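Local coordinates for spore germination protein GerM (Bacillus subtilis subsp. subtilis str. 168, PDB 6GZB), which is of unknown molecular function but affects both sporulation and germination in its bacterium, and is built from tandem GerMN domains, at residues Leu270-Ser275 / Val308-Asn313; Leu248-Glu253 / Met286-Val291; Ile295-Thr300 / Val330-Gln335; Leu201-Leu206 / Asn235-Gly240; Tyr64-Thr69 / Tyr214-Thr219. All coordinates share one frame; numbering follows the deposited sequence.

Interaction 1 (Leu270-Ser275 / Val308-Asn313); sequences LDFNQS and VSVKVN. With ACT (acetate ion), chain F.
Leu270 lays its CD1 methyl against CG1 of Val308, 3.7 Å away, and the two side chains pass at a slant. Two residues along the strand, the ring of Phe272 meets Val310 at its edge: CE2 lies 4.1 Å from CG1. These residues line the apolar face of two parallel strands, where Ile295 and Leu299 of helix 289-299 and Ile234 of helix 229-239 pack on Leu270. The backbones are joined by four hydrogen bonds. Leu270 N gives to Ser309 O and Phe272 N gives to Lys311 O, while Leu270 O and Phe272 O accept from Lys311 N and Asn313 N. Phe272 N comes to Lys311 O tilted 34° from the carbonyl plane, yet its N-H points almost straight at the oxygen (177°). Asp271 lies on the other face. Its CG is anti to the backbone N (chi1 -165°), and OD1 comes 3.0 Å from Asn313 N at an angle too poor for a hydrogen bond. OD1 instead accepts from Gly314 N, and OD2 bonds Ser259. Beyond the strands, an acetate ion, probably from the crystallisation liquor, sits by Asn313 ND2 and makes a weak bond with Gln274 N. The contact is thus two-sided: one face is apolar and covered by helices, and the other carries a carboxylate that ties its strand to the turn after the partner strand and to the loop at Ser259.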
# COMPACT_ATOMS: atom_id res chain seq x y z
N LEU A 270 14.97 3.04 14.89
CA LEU A 270 13.97 2.93 15.93
C LEU A 270 14.55 2.24 17.15
O LEU A 270 15.31 1.28 17.04
CB LEU A 270 12.76 2.12 15.43
CG LEU A 270 12.09 2.60 14.15
CD1 LEU A 270 11.01 1.61 13.72
CD2 LEU A 270 11.49 3.98 14.34
N ASP A 271 14.13 2.70 18.32
CA ASP A 271 14.59 2.16 19.57
C ASP A 271 13.37 1.75 20.38
O ASP A 271 12.60 2.60 20.81
CB ASP A 271 15.41 3.21 20.33
CG ASP A 271 16.22 2.61 21.47
OD1 ASP A 271 16.22 1.37 21.64
OD2 ASP A 271 16.87 3.40 22.19
N PHE A 272 13.14 0.47 20.47
CA PHE A 272 11.96 -0.02 21.11
C PHE A 272 12.16 -0.46 22.53
O PHE A 272 13.24 -0.60 23.00
CB PHE A 272 11.49 -1.26 20.37
CG PHE A 272 10.89 -1.00 19.03
CD1 PHE A 272 9.60 -0.59 18.92
CD2 PHE A 272 11.61 -1.23 17.90
CE1 PHE A 272 9.04 -0.36 17.71
CE2 PHE A 272 11.06 -1.00 16.67
CZ PHE A 272 9.77 -0.57 16.58
N ASN A 273 11.05 -0.67 23.19
CA ASN A 273 11.05 -1.25 24.50
C ASN A 273 11.01 -2.77 24.33
O ASN A 273 11.04 -3.29 23.25
CB ASN A 273 9.94 -0.71 25.39
CG ASN A 273 8.53 -0.96 24.86
OD1 ASN A 273 8.32 -1.61 23.89
ND2 ASN A 273 7.58 -0.43 25.56
N GLN A 274 10.92 -3.50 25.42
CA GLN A 274 10.92 -4.94 25.36
C GLN A 274 9.70 -5.61 24.76
O GLN A 274 9.76 -6.76 24.38
CB GLN A 274 11.21 -5.53 26.74
CG GLN A 274 12.70 -5.68 27.02
CD GLN A 274 13.03 -6.21 28.41
OE1 GLN A 274 12.56 -7.27 28.82
NE2 GLN A 274 13.87 -5.49 29.12
N SER A 275 8.59 -4.90 24.67
CA SER A 275 7.37 -5.44 24.12
C SER A 275 7.45 -5.78 22.64
O SER A 275 6.68 -6.52 22.14
CB SER A 275 6.24 -4.49 24.41
OG SER A 275 6.09 -4.35 25.78
N VAL A 308 15.11 0.94 7.51
CA VAL A 308 14.80 1.02 8.93
C VAL A 308 15.72 0.10 9.72
O VAL A 308 15.81 -1.09 9.43
CB VAL A 308 13.35 0.58 9.22
CG1 VAL A 308 13.00 0.81 10.69
CG2 VAL A 308 12.39 1.30 8.29
N SER A 309 16.42 0.66 10.70
CA SER A 309 17.21 -0.12 11.64
C SER A 309 16.47 -0.16 12.96
O SER A 309 15.88 0.84 13.38
CB SER A 309 18.58 0.53 11.86
OG SER A 309 19.29 0.65 10.64
N VAL A 310 16.51 -1.32 13.61
CA VAL A 310 15.74 -1.52 14.83
C VAL A 310 16.64 -1.89 15.99
O VAL A 310 17.57 -2.68 15.84
CB VAL A 310 14.65 -2.58 14.64
CG1 VAL A 310 13.61 -2.12 13.61
CG2 VAL A 310 15.26 -3.91 14.23
N LYS A 311 16.39 -1.26 17.13
CA LYS A 311 17.11 -1.56 18.35
C LYS A 311 16.10 -1.79 19.44
O LYS A 311 14.95 -1.37 19.32
CB LYS A 311 18.02 -0.40 18.76
CG LYS A 311 19.06 -0.05 17.71
CD LYS A 311 20.05 1.00 18.21
CE LYS A 311 20.86 1.57 17.05
NZ LYS A 311 21.96 2.46 17.51
N VAL A 312 16.54 -2.44 20.51
CA VAL A 312 15.74 -2.53 21.73
C VAL A 312 16.54 -1.98 22.91
O VAL A 312 17.68 -2.38 23.14
CB VAL A 312 15.29 -3.97 22.01
CG1 VAL A 312 16.46 -4.94 21.86
CG2 VAL A 312 14.67 -4.07 23.39
N ASN A 313 15.99 -0.96 23.55
CA ASN A 313 16.62 -0.30 24.69
C ASN A 313 18.08 0.00 24.44
O ASN A 313 18.93 -0.24 25.29
CB ASN A 313 16.47 -1.16 25.94
CG ASN A 313 15.08 -1.08 26.54
OD1 ASN A 313 14.55 0.01 26.76
ND2 ASN A 313 14.48 -2.23 26.81
C ACT F . 11.44 -1.68 28.76
O ACT F . 10.53 -2.42 29.20
OXT ACT F . 12.41 -2.15 28.15
CH3 ACT F . 11.37 -0.19 28.94

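Interaction 2 (Leu248-Glu253 / Met286-Val291)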
# COMPACT_ATOMS: atom_id res chain seq x y z
N LEU A 248 -5.62 -7.71 11.39
CA LEU A 248 -5.00 -7.95 12.67
C LEU A 248 -3.67 -7.25 12.77
O LEU A 248 -3.17 -6.72 11.81
CB LEU A 248 -4.81 -9.42 12.88
CG LEU A 248 -4.86 -10.24 11.60
CD1 LEU A 248 -4.01 -11.44 11.84
CD2 LEU A 248 -6.23 -10.69 11.16
N THR A 249 -3.12 -7.21 13.96
CA THR A 249 -1.80 -6.65 14.20
C THR A 249 -1.04 -7.71 14.97
O THR A 249 -1.62 -8.42 15.75
CB THR A 249 -1.82 -5.33 15.01
OG1 THR A 249 -0.64 -4.58 14.77
CG2 THR A 249 -1.88 -5.59 16.44
N ASP A 250 0.25 -7.85 14.72
CA ASP A 250 1.01 -8.79 15.49
C ASP A 250 1.74 -8.04 16.57
O ASP A 250 2.52 -8.61 17.26
CB ASP A 250 1.95 -9.63 14.63
CG ASP A 250 2.39 -10.92 15.33
OD1 ASP A 250 1.57 -11.57 15.99
OD2 ASP A 250 3.55 -11.32 15.22
N PHE A 251 1.47 -6.76 16.70
CA PHE A 251 2.09 -5.94 17.74
C PHE A 251 1.41 -6.17 19.08
O PHE A 251 0.20 -6.28 19.14
CB PHE A 251 1.99 -4.45 17.40
CG PHE A 251 2.98 -3.98 16.39
CD1 PHE A 251 2.87 -4.36 15.06
CD2 PHE A 251 3.97 -3.09 16.75
CE1 PHE A 251 3.78 -3.90 14.12
CE2 PHE A 251 4.88 -2.65 15.82
CZ PHE A 251 4.78 -3.04 14.50
N SER A 252 2.20 -6.17 20.14
CA SER A 252 1.66 -5.96 21.47
C SER A 252 1.27 -4.50 21.63
O SER A 252 1.97 -3.61 21.14
CB SER A 252 2.69 -6.35 22.54
OG SER A 252 2.52 -5.58 23.72
N GLU A 253 0.19 -4.25 22.36
CA GLU A 253 -0.25 -2.88 22.60
C GLU A 253 0.73 -2.08 23.44
O GLU A 253 0.69 -0.85 23.43
CB GLU A 253 -1.63 -2.88 23.27
CG GLU A 253 -2.73 -3.44 22.39
CD GLU A 253 -4.11 -3.01 22.84
OE1 GLU A 253 -4.88 -2.52 21.99
OE2 GLU A 253 -4.41 -3.13 24.05
N MET A 286 13.45 -12.19 19.74
CA MET A 286 13.01 -12.31 18.37
C MET A 286 11.91 -11.30 18.07
O MET A 286 10.95 -11.15 18.82
CB MET A 286 12.49 -13.72 18.13
CG MET A 286 12.22 -14.05 16.67
SD MET A 286 11.75 -15.77 16.44
CE MET A 286 13.34 -16.58 16.69
N ILE A 287 12.04 -10.63 16.94
CA ILE A 287 10.97 -9.81 16.41
C ILE A 287 10.34 -10.57 15.26
O ILE A 287 11.03 -11.13 14.41
CB ILE A 287 11.52 -8.45 15.92
CG1 ILE A 287 10.38 -7.53 15.49
CG2 ILE A 287 12.51 -8.64 14.78
CD1 ILE A 287 10.81 -6.09 15.29
N SER A 288 9.01 -10.68 15.28
CA SER A 288 8.33 -11.49 14.29
C SER A 288 8.40 -10.83 12.92
O SER A 288 8.55 -9.62 12.80
CB SER A 288 6.86 -11.70 14.69
OG SER A 288 6.06 -10.62 14.27
N SER A 289 8.33 -11.66 11.88
CA SER A 289 8.33 -11.19 10.51
C SER A 289 7.17 -10.23 10.23
O SER A 289 7.30 -9.33 9.41
CB SER A 289 8.23 -12.38 9.57
OG SER A 289 9.53 -12.84 9.23
N GLU A 290 6.03 -10.50 10.85
CA GLU A 290 4.83 -9.72 10.63
C GLU A 290 5.02 -8.32 11.20
O GLU A 290 4.60 -7.33 10.59
CB GLU A 290 3.63 -10.39 11.31
CG GLU A 290 3.15 -11.64 10.59
CD GLU A 290 3.97 -12.88 10.93
OE1 GLU A 290 4.85 -12.80 11.81
OE2 GLU A 290 3.73 -13.93 10.30
N VAL A 291 5.63 -8.24 12.37
CA VAL A 291 5.90 -6.96 13.00
C VAL A 291 6.93 -6.18 12.18
O VAL A 291 6.70 -5.01 11.83
CB VAL A 291 6.40 -7.15 14.44
CG1 VAL A 291 7.08 -5.90 14.93
CG2 VAL A 291 5.24 -7.52 15.36
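Asp250 holds CG anti to its backbone N (chi1 -160°), and Ser288 sets OG between its own N and carbonyl carbon (chi1 85°); from these positions the carboxylate and the hydroxyl meet. Ser288 OG donates to Asp250 OD2 at 2.8 Å, and OD2 receives it on its anti lone pair, away from the other oxygen. The same OG accepts from Val291 N at 3.1 Å, with an N-H angle of 162°. Ser288 is therefore the N-cap of helix 289-299, and Asp250 is the second-shell group that accepts the hydrogen bond of the capping hydroxyl. Next to this polar pair the contact turns apolar. Val291 meets both Asp250 and Phe251, one methyl each. Its CG2 lies 3.5 Å from Asp250 O, while CG1 sits over one face of the Phe251 ring in a CH-pi contact, 4.0 Å from the centroid and shifted toward the rim near CZ. CB of Asp250 rests on CB of Glu290 at 3.8 Å. Phe251 carries on to Ser294 and Ile295 in the next turn of the helix. Asp250 OD2 also comes within 3.9 Å of Glu290 OE1, and Glu290 OE2 lies near Glu213. This grouping of acids probably raises the cost of keeping all of them ionised, whereas the carboxylate of Asp250 beside the helix N-terminus would probably be stabilised by the helix dipole.

Interaction 3 (Ile295-Thr300 / Val330-Gln335); sequences IVLTLT and VSRPSQ
Apolar contacts join Val296 and Leu297 to the first four residues of 330-335. Val296, on helix 289-299, spreads its methyls over the passing chain. CG2 meets CG1 of Val330 at 3.9 Å, the two side chains crossing at about a right angle, and CG1 rests on Ser331 O and on CA of Arg332. Leu297 reaches across with CD2, which lies 3.9 Å from CD of Pro333. The same methyl sits over the centre of the Arg332 guanidinium, 4.1 Å above its plane. Polar contacts gather at the end of the helix. The Arg332 chain is extended from CG to NE, and its NH2 donates to Thr300 OG1 at 3.0 Å with an angle of 155°, the oxygen lying in the guanidinium plane. A weak bond from the same NH2 reaches Leu297 O. Thr300 places OG1 between its backbone N and carbonyl carbon (chi1 59°), and this hydroxyl donates back to Val296 O at 2.6 Å. Val296 O also accepts from Thr300 N, so two donors grip it from opposite faces of its plane. Arg332 NH1 forms a salt bridge with Glu301 just past the segment. The cation thus lies at the C-terminal end of the helix, with Leu297 O a weak acceptor. Its charge is probably eased by both that helix end and Glu301, and Thr300 relays the arginine's hydrogen bond to Val296 O.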
# COMPACT_ATOMS: atom_id res chain seq x y z
N ILE A 295 6.35 -2.66 10.02
CA ILE A 295 7.16 -1.48 10.28
C ILE A 295 7.79 -0.94 9.01
O ILE A 295 7.70 0.25 8.71
CB ILE A 295 8.27 -1.78 11.30
CG1 ILE A 295 7.67 -1.99 12.69
CG2 ILE A 295 9.28 -0.65 11.30
CD1 ILE A 295 8.64 -2.56 13.69
N VAL A 296 8.44 -1.82 8.27
CA VAL A 296 9.22 -1.41 7.12
C VAL A 296 8.34 -0.93 5.98
O VAL A 296 8.63 0.09 5.35
CB VAL A 296 10.13 -2.55 6.64
CG1 VAL A 296 10.82 -2.18 5.33
CG2 VAL A 296 11.16 -2.87 7.70
N LEU A 297 7.26 -1.66 5.70
CA LEU A 297 6.32 -1.23 4.66
C LEU A 297 5.70 0.13 5.01
O LEU A 297 5.48 0.96 4.14
CB LEU A 297 5.20 -2.26 4.46
CG LEU A 297 5.63 -3.56 3.75
CD1 LEU A 297 4.52 -4.59 3.84
CD2 LEU A 297 6.00 -3.30 2.30
N THR A 298 5.41 0.33 6.29
CA THR A 298 4.72 1.53 6.74
C THR A 298 5.66 2.74 6.65
O THR A 298 5.34 3.75 6.05
CB THR A 298 4.21 1.36 8.18
OG1 THR A 298 3.19 0.34 8.21
CG2 THR A 298 3.66 2.66 8.72
N LEU A 299 6.86 2.58 7.19
CA LEU A 299 7.81 3.68 7.24
C LEU A 299 8.34 4.07 5.86
O LEU A 299 8.47 5.26 5.56
CB LEU A 299 8.97 3.34 8.18
CG LEU A 299 8.85 3.91 9.60
CD1 LEU A 299 7.41 4.05 10.04
CD2 LEU A 299 9.63 3.09 10.61
N THR A 300 8.56 3.09 5.00
CA THR A 300 9.05 3.37 3.65
C THR A 300 7.98 3.91 2.70
O THR A 300 8.27 4.14 1.54
CB THR A 300 9.72 2.14 2.99
OG1 THR A 300 8.79 1.06 2.90
CG2 THR A 300 10.91 1.70 3.79
N VAL A 330 17.01 -2.50 7.41
CA VAL A 330 16.15 -3.31 6.56
C VAL A 330 15.44 -2.40 5.57
O VAL A 330 14.86 -1.36 5.94
CB VAL A 330 15.11 -4.07 7.40
CG1 VAL A 330 14.26 -4.98 6.52
CG2 VAL A 330 15.80 -4.86 8.49
N SER A 331 15.45 -2.79 4.31
CA SER A 331 14.81 -1.99 3.29
C SER A 331 13.50 -2.64 2.86
O SER A 331 13.17 -3.74 3.28
CB SER A 331 15.75 -1.79 2.10
OG SER A 331 16.13 -3.04 1.56
N ARG A 332 12.72 -1.90 2.10
CA ARG A 332 11.40 -2.35 1.68
C ARG A 332 11.53 -3.64 0.87
O ARG A 332 12.38 -3.75 -0.00
CB ARG A 332 10.78 -1.25 0.83
CG ARG A 332 9.35 -1.49 0.40
CD ARG A 332 8.85 -0.26 -0.35
NE ARG A 332 7.48 -0.41 -0.81
CZ ARG A 332 6.41 -0.01 -0.14
NH1 ARG A 332 5.20 -0.20 -0.64
NH2 ARG A 332 6.54 0.58 1.04
N PRO A 333 10.68 -4.63 1.17
CA PRO A 333 10.68 -5.88 0.40
C PRO A 333 10.64 -5.64 -1.10
O PRO A 333 9.98 -4.70 -1.56
CB PRO A 333 9.39 -6.57 0.86
CG PRO A 333 9.15 -6.05 2.23
CD PRO A 333 9.71 -4.65 2.28
N SER A 334 11.37 -6.45 -1.86
CA SER A 334 11.42 -6.30 -3.31
C SER A 334 10.09 -6.70 -3.93
O SER A 334 9.65 -6.11 -4.92
CB SER A 334 12.56 -7.14 -3.91
OG SER A 334 13.07 -8.06 -2.96
N GLN A 335 9.44 -7.70 -3.35
CA GLN A 335 8.11 -8.10 -3.76
C GLN A 335 7.15 -7.96 -2.58
O GLN A 335 7.25 -8.69 -1.60
CB GLN A 335 8.12 -9.56 -4.24
CG GLN A 335 8.97 -9.77 -5.48
CD GLN A 335 8.97 -11.20 -5.97
OE1 GLN A 335 8.12 -12.00 -5.60
NE2 GLN A 335 9.93 -11.52 -6.82

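Interaction 4 (Leu201-Leu206 / Asn235-Gly240); sequences LTVYYL and NELAKG
This is a buried strand-to-helix contact between strand 198-208 and the last turn of helix 229-239. The axes of the short segments approach to 8.9 Å at 33°. Val203 and Leu237 form its apolar part. Their side chains slide past each other in opposite directions, and Val203 CG1 to Leu237 CD2 is only 3.5 Å, tighter than usual for two carbons. The same CD2 also reaches Tyr204 O at 3.2 Å. Val203 CG2 touches CB of Glu236, and the two side chains cross at about a right angle. Tyr205 brings its ring to the helix end. CE1 lies 3.5 Å from Gly240 C, while Glu236 O comes to the ring edge in plane and receives a weak bond from the hydroxyl. The stronger partner of Tyr205 OH is Lys220, which also bridges to Glu236. Glu236 OE2 is held by Lys239 NZ, a salt bridge of 2.9 Å within the helix. Gly240 leaves the helix with positive phi (89°), where a CB would jam against Lys239 O, which calls for glycine. Strand 213-223 pairs with strand 198-208 through backbone bonds, helix 289-299 touches Tyr204 and Leu237, and Leu237 also meets Phe251 from the loop after helix 229-239.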
# COMPACT_ATOMS: atom_id res chain seq x y z
N LEU A 201 -2.18 9.29 7.27
CA LEU A 201 -0.95 8.52 7.33
C LEU A 201 -1.28 7.06 7.04
O LEU A 201 -2.19 6.49 7.64
CB LEU A 201 -0.31 8.64 8.72
CG LEU A 201 1.12 8.12 8.82
CD1 LEU A 201 2.07 9.06 8.08
CD2 LEU A 201 1.54 7.94 10.27
N THR A 202 -0.53 6.48 6.11
CA THR A 202 -0.76 5.10 5.71
C THR A 202 0.00 4.15 6.61
O THR A 202 1.18 4.36 6.91
CB THR A 202 -0.36 4.89 4.25
OG1 THR A 202 -1.28 5.61 3.43
CG2 THR A 202 -0.40 3.41 3.88
N VAL A 203 -0.72 3.15 7.10
CA VAL A 203 -0.19 2.16 8.03
C VAL A 203 -0.60 0.78 7.53
O VAL A 203 -1.73 0.58 7.09
CB VAL A 203 -0.78 2.39 9.44
CG1 VAL A 203 -0.40 1.28 10.40
CG2 VAL A 203 -0.33 3.75 9.97
N TYR A 204 0.34 -0.16 7.55
CA TYR A 204 0.08 -1.51 7.06
C TYR A 204 -0.32 -2.45 8.19
O TYR A 204 0.36 -2.55 9.21
CB TYR A 204 1.31 -2.08 6.35
CG TYR A 204 1.50 -1.56 4.94
CD1 TYR A 204 2.13 -0.35 4.70
CD2 TYR A 204 1.07 -2.30 3.86
CE1 TYR A 204 2.34 0.10 3.40
CE2 TYR A 204 1.27 -1.86 2.57
CZ TYR A 204 1.88 -0.65 2.35
OH TYR A 204 2.06 -0.22 1.04
N TYR A 205 -1.44 -3.13 7.99
CA TYR A 205 -1.87 -4.16 8.91
C TYR A 205 -1.86 -5.50 8.23
O TYR A 205 -1.66 -5.59 7.02
CB TYR A 205 -3.27 -3.85 9.45
CG TYR A 205 -3.33 -2.58 10.25
CD1 TYR A 205 -2.80 -2.52 11.53
CD2 TYR A 205 -3.90 -1.43 9.72
CE1 TYR A 205 -2.87 -1.35 12.28
CE2 TYR A 205 -3.94 -0.25 10.44
CZ TYR A 205 -3.45 -0.22 11.73
OH TYR A 205 -3.49 0.95 12.43
N LEU A 206 -2.07 -6.54 9.02
CA LEU A 206 -1.93 -7.91 8.54
C LEU A 206 -3.30 -8.52 8.28
O LEU A 206 -4.27 -8.20 8.96
CB LEU A 206 -1.17 -8.71 9.60
CG LEU A 206 -0.78 -10.16 9.32
CD1 LEU A 206 0.29 -10.25 8.24
CD2 LEU A 206 -0.30 -10.82 10.60
N ASN A 235 3.05 4.07 16.89
CA ASN A 235 1.95 4.05 17.86
C ASN A 235 0.68 3.44 17.26
O ASN A 235 -0.02 2.67 17.92
CB ASN A 235 1.64 5.46 18.40
CG ASN A 235 2.75 6.01 19.28
OD1 ASN A 235 3.61 5.26 19.75
ND2 ASN A 235 2.80 7.32 19.42
N GLU A 236 0.40 3.75 15.99
CA GLU A 236 -0.78 3.18 15.33
C GLU A 236 -0.63 1.67 15.11
O GLU A 236 -1.61 0.92 15.16
CB GLU A 236 -1.04 3.87 13.98
CG GLU A 236 -1.52 5.31 14.08
CD GLU A 236 -2.79 5.46 14.91
OE1 GLU A 236 -3.63 4.55 14.87
OE2 GLU A 236 -2.90 6.44 15.66
N LEU A 237 0.59 1.24 14.81
CA LEU A 237 0.85 -0.19 14.63
C LEU A 237 0.62 -0.95 15.93
O LEU A 237 0.02 -2.02 15.93
CB LEU A 237 2.27 -0.42 14.13
CG LEU A 237 2.48 -0.13 12.63
CD1 LEU A 237 3.95 -0.18 12.26
CD2 LEU A 237 1.70 -1.12 11.79
N ALA A 238 1.05 -0.35 17.04
CA ALA A 238 0.86 -0.94 18.36
C ALA A 238 -0.61 -0.96 18.77
O ALA A 238 -1.05 -1.90 19.43
CB ALA A 238 1.67 -0.17 19.39
N LYS A 239 -1.36 0.07 18.41
CA LYS A 239 -2.79 0.12 18.73
C LYS A 239 -3.56 -0.94 17.97
O LYS A 239 -4.58 -1.43 18.44
CB LYS A 239 -3.40 1.48 18.38
CG LYS A 239 -3.00 2.61 19.31
CD LYS A 239 -3.88 3.82 19.05
CE LYS A 239 -3.06 5.09 18.91
NZ LYS A 239 -3.90 6.21 18.42
N GLY A 240 -3.14 -1.21 16.73
CA GLY A 240 -3.79 -2.22 15.91
C GLY A 240 -4.93 -1.66 15.11
O GLY A 240 -5.28 -0.49 15.23

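Interaction 5 (Tyr64-Thr69 / Tyr214-Thr219)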
# COMPACT_ATOMS: atom_id res chain seq x y z
N TYR A 64 -10.82 -4.58 0.80
CA TYR A 64 -9.59 -3.78 0.83
C TYR A 64 -8.89 -3.80 -0.52
O TYR A 64 -8.79 -4.85 -1.17
CB TYR A 64 -8.63 -4.28 1.90
CG TYR A 64 -9.10 -4.02 3.31
CD1 TYR A 64 -8.87 -2.80 3.94
CD2 TYR A 64 -9.76 -5.01 4.02
CE1 TYR A 64 -9.30 -2.58 5.24
CE2 TYR A 64 -10.23 -4.79 5.30
CZ TYR A 64 -9.99 -3.57 5.91
OH TYR A 64 -10.46 -3.37 7.19
N VAL A 65 -8.39 -2.64 -0.93
CA VAL A 65 -7.46 -2.56 -2.04
C VAL A 65 -6.08 -2.95 -1.53
O VAL A 65 -5.58 -2.37 -0.57
CB VAL A 65 -7.42 -1.15 -2.65
CG1 VAL A 65 -6.46 -1.08 -3.83
CG2 VAL A 65 -8.82 -0.73 -3.06
N VAL A 66 -5.48 -3.96 -2.17
CA VAL A 66 -4.29 -4.61 -1.63
C VAL A 66 -3.37 -5.00 -2.78
O VAL A 66 -3.83 -5.51 -3.80
CB VAL A 66 -4.62 -5.92 -0.89
CG1 VAL A 66 -3.38 -6.42 -0.17
CG2 VAL A 66 -5.78 -5.74 0.07
N ALA A 67 -2.07 -4.82 -2.58
CA ALA A 67 -1.08 -5.28 -3.56
C ALA A 67 -1.04 -6.80 -3.57
O ALA A 67 -0.99 -7.43 -2.52
CB ALA A 67 0.30 -4.72 -3.21
N GLN A 68 -1.12 -7.39 -4.77
CA GLN A 68 -0.68 -8.75 -4.99
C GLN A 68 0.36 -8.78 -6.08
O GLN A 68 0.12 -8.33 -7.20
CB GLN A 68 -1.86 -9.64 -5.37
CG GLN A 68 -2.84 -9.87 -4.23
CD GLN A 68 -2.30 -10.87 -3.23
OE1 GLN A 68 -2.34 -12.08 -3.46
NE2 GLN A 68 -1.77 -10.36 -2.11
N THR A 69 1.56 -9.26 -5.74
CA THR A 69 2.67 -9.26 -6.68
C THR A 69 2.67 -10.54 -7.50
O THR A 69 2.72 -11.64 -6.95
CB THR A 69 4.02 -9.07 -5.96
OG1 THR A 69 4.12 -7.70 -5.53
CG2 THR A 69 5.18 -9.36 -6.91
N TYR A 214 -0.89 -11.39 4.13
CA TYR A 214 -0.54 -10.28 3.28
C TYR A 214 -0.77 -8.96 3.99
O TYR A 214 -1.37 -8.91 5.05
CB TYR A 214 -1.32 -10.34 1.96
CG TYR A 214 -2.83 -10.40 2.11
CD1 TYR A 214 -3.58 -9.24 2.10
CD2 TYR A 214 -3.50 -11.61 2.13
CE1 TYR A 214 -4.95 -9.28 2.23
CE2 TYR A 214 -4.88 -11.67 2.20
CZ TYR A 214 -5.60 -10.50 2.25
OH TYR A 214 -6.97 -10.53 2.30
N TYR A 215 -0.16 -7.91 3.48
CA TYR A 215 -0.10 -6.65 4.19
C TYR A 215 -1.00 -5.64 3.51
O TYR A 215 -0.91 -5.44 2.31
CB TYR A 215 1.34 -6.16 4.27
CG TYR A 215 2.20 -7.10 5.09
CD1 TYR A 215 2.23 -7.01 6.48
CD2 TYR A 215 2.83 -8.19 4.50
CE1 TYR A 215 2.94 -7.91 7.24
CE2 TYR A 215 3.54 -9.10 5.26
CZ TYR A 215 3.57 -8.96 6.63
OH TYR A 215 4.29 -9.84 7.39
N VAL A 216 -1.91 -5.07 4.30
CA VAL A 216 -2.94 -4.19 3.80
C VAL A 216 -2.72 -2.77 4.30
O VAL A 216 -2.62 -2.53 5.51
CB VAL A 216 -4.32 -4.65 4.29
CG1 VAL A 216 -5.41 -3.70 3.78
CG2 VAL A 216 -4.59 -6.08 3.86
N PRO A 217 -2.59 -1.82 3.37
CA PRO A 217 -2.34 -0.43 3.74
C PRO A 217 -3.65 0.27 4.04
O PRO A 217 -4.63 0.08 3.32
CB PRO A 217 -1.70 0.14 2.47
CG PRO A 217 -2.31 -0.64 1.36
CD PRO A 217 -2.62 -2.01 1.90
N VAL A 218 -3.69 1.02 5.14
CA VAL A 218 -4.88 1.74 5.55
C VAL A 218 -4.48 3.17 5.92
O VAL A 218 -3.55 3.38 6.71
CB VAL A 218 -5.53 1.07 6.77
CG1 VAL A 218 -6.64 1.92 7.34
CG2 VAL A 218 -6.06 -0.31 6.40
N THR A 219 -5.16 4.15 5.35
CA THR A 219 -4.91 5.55 5.69
C THR A 219 -5.67 5.94 6.95
O THR A 219 -6.90 5.94 6.97
CB THR A 219 -5.31 6.49 4.55
OG1 THR A 219 -4.62 6.11 3.35
CG2 THR A 219 -4.97 7.92 4.90
O HOH W 1 -0.66 -3.94 -0.16
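Val66 pushes its two methyls into the surface of strand 213-223. CG1 settles in the angle between Tyr214 and the backbone, 3.6 Å from Tyr214 CD1 and 3.6 Å from Tyr215 O. CG2 turns to Val216 and meets its CG2 at 4.0 Å. The bump in return is Val216 CG1, which fits against the root of the Tyr64 ring, touching CB, CG and CD1, the last at 3.6 Å. Tyr64 crosses Val216 at about a right angle, and its CE1 extends the cover to Val218 CG2. No direct hydrogen bond joins the two segments; the axes of these short strand pieces approach to 6.5 Å at 144°. This is side-chain packing between the two GerMN domains of the tandem, strand 65-73 belonging to the first and strand 213-223 to the second. Pro217 fills the place beside Val65, with CD 3.9 Å from Val65 O. Gln68 NE2 comes within 4.1 Å of Tyr214 CB while donating to Ala67 O. One water bridges the gap, accepting from Ala67 N and donating to Tyr215 O. The hydroxyls of the tyrosines are bonded further out, Tyr64 OH to Ser245 O and Tyr214 OH to Asp60.

In the fold
Interactions 1 to 4 belong mostly to the second GerMN domain, and interaction 5 joins that domain to the first. Along the chain, interactions 5 and 4 interlock, then interaction 2 crosses interaction 1, and interaction 3 closes last. Helix 289-299 serves interactions 2 and 3 and packs on the strands of interaction 1. It connects strands 267-272 and 307-312, which are parallel, as a beta-alpha-beta crossover. Strand 330-331 of interaction 3 edges the same sheet. Interactions 4 and 5 share the hairpin 198-208 and 213-223. Centres of interactions 2 and 4 lie about 11 Å apart, and those of 1 and 5 about 25 Å. The contacts run from the second domain's sheet, through its helices, to the domain interface.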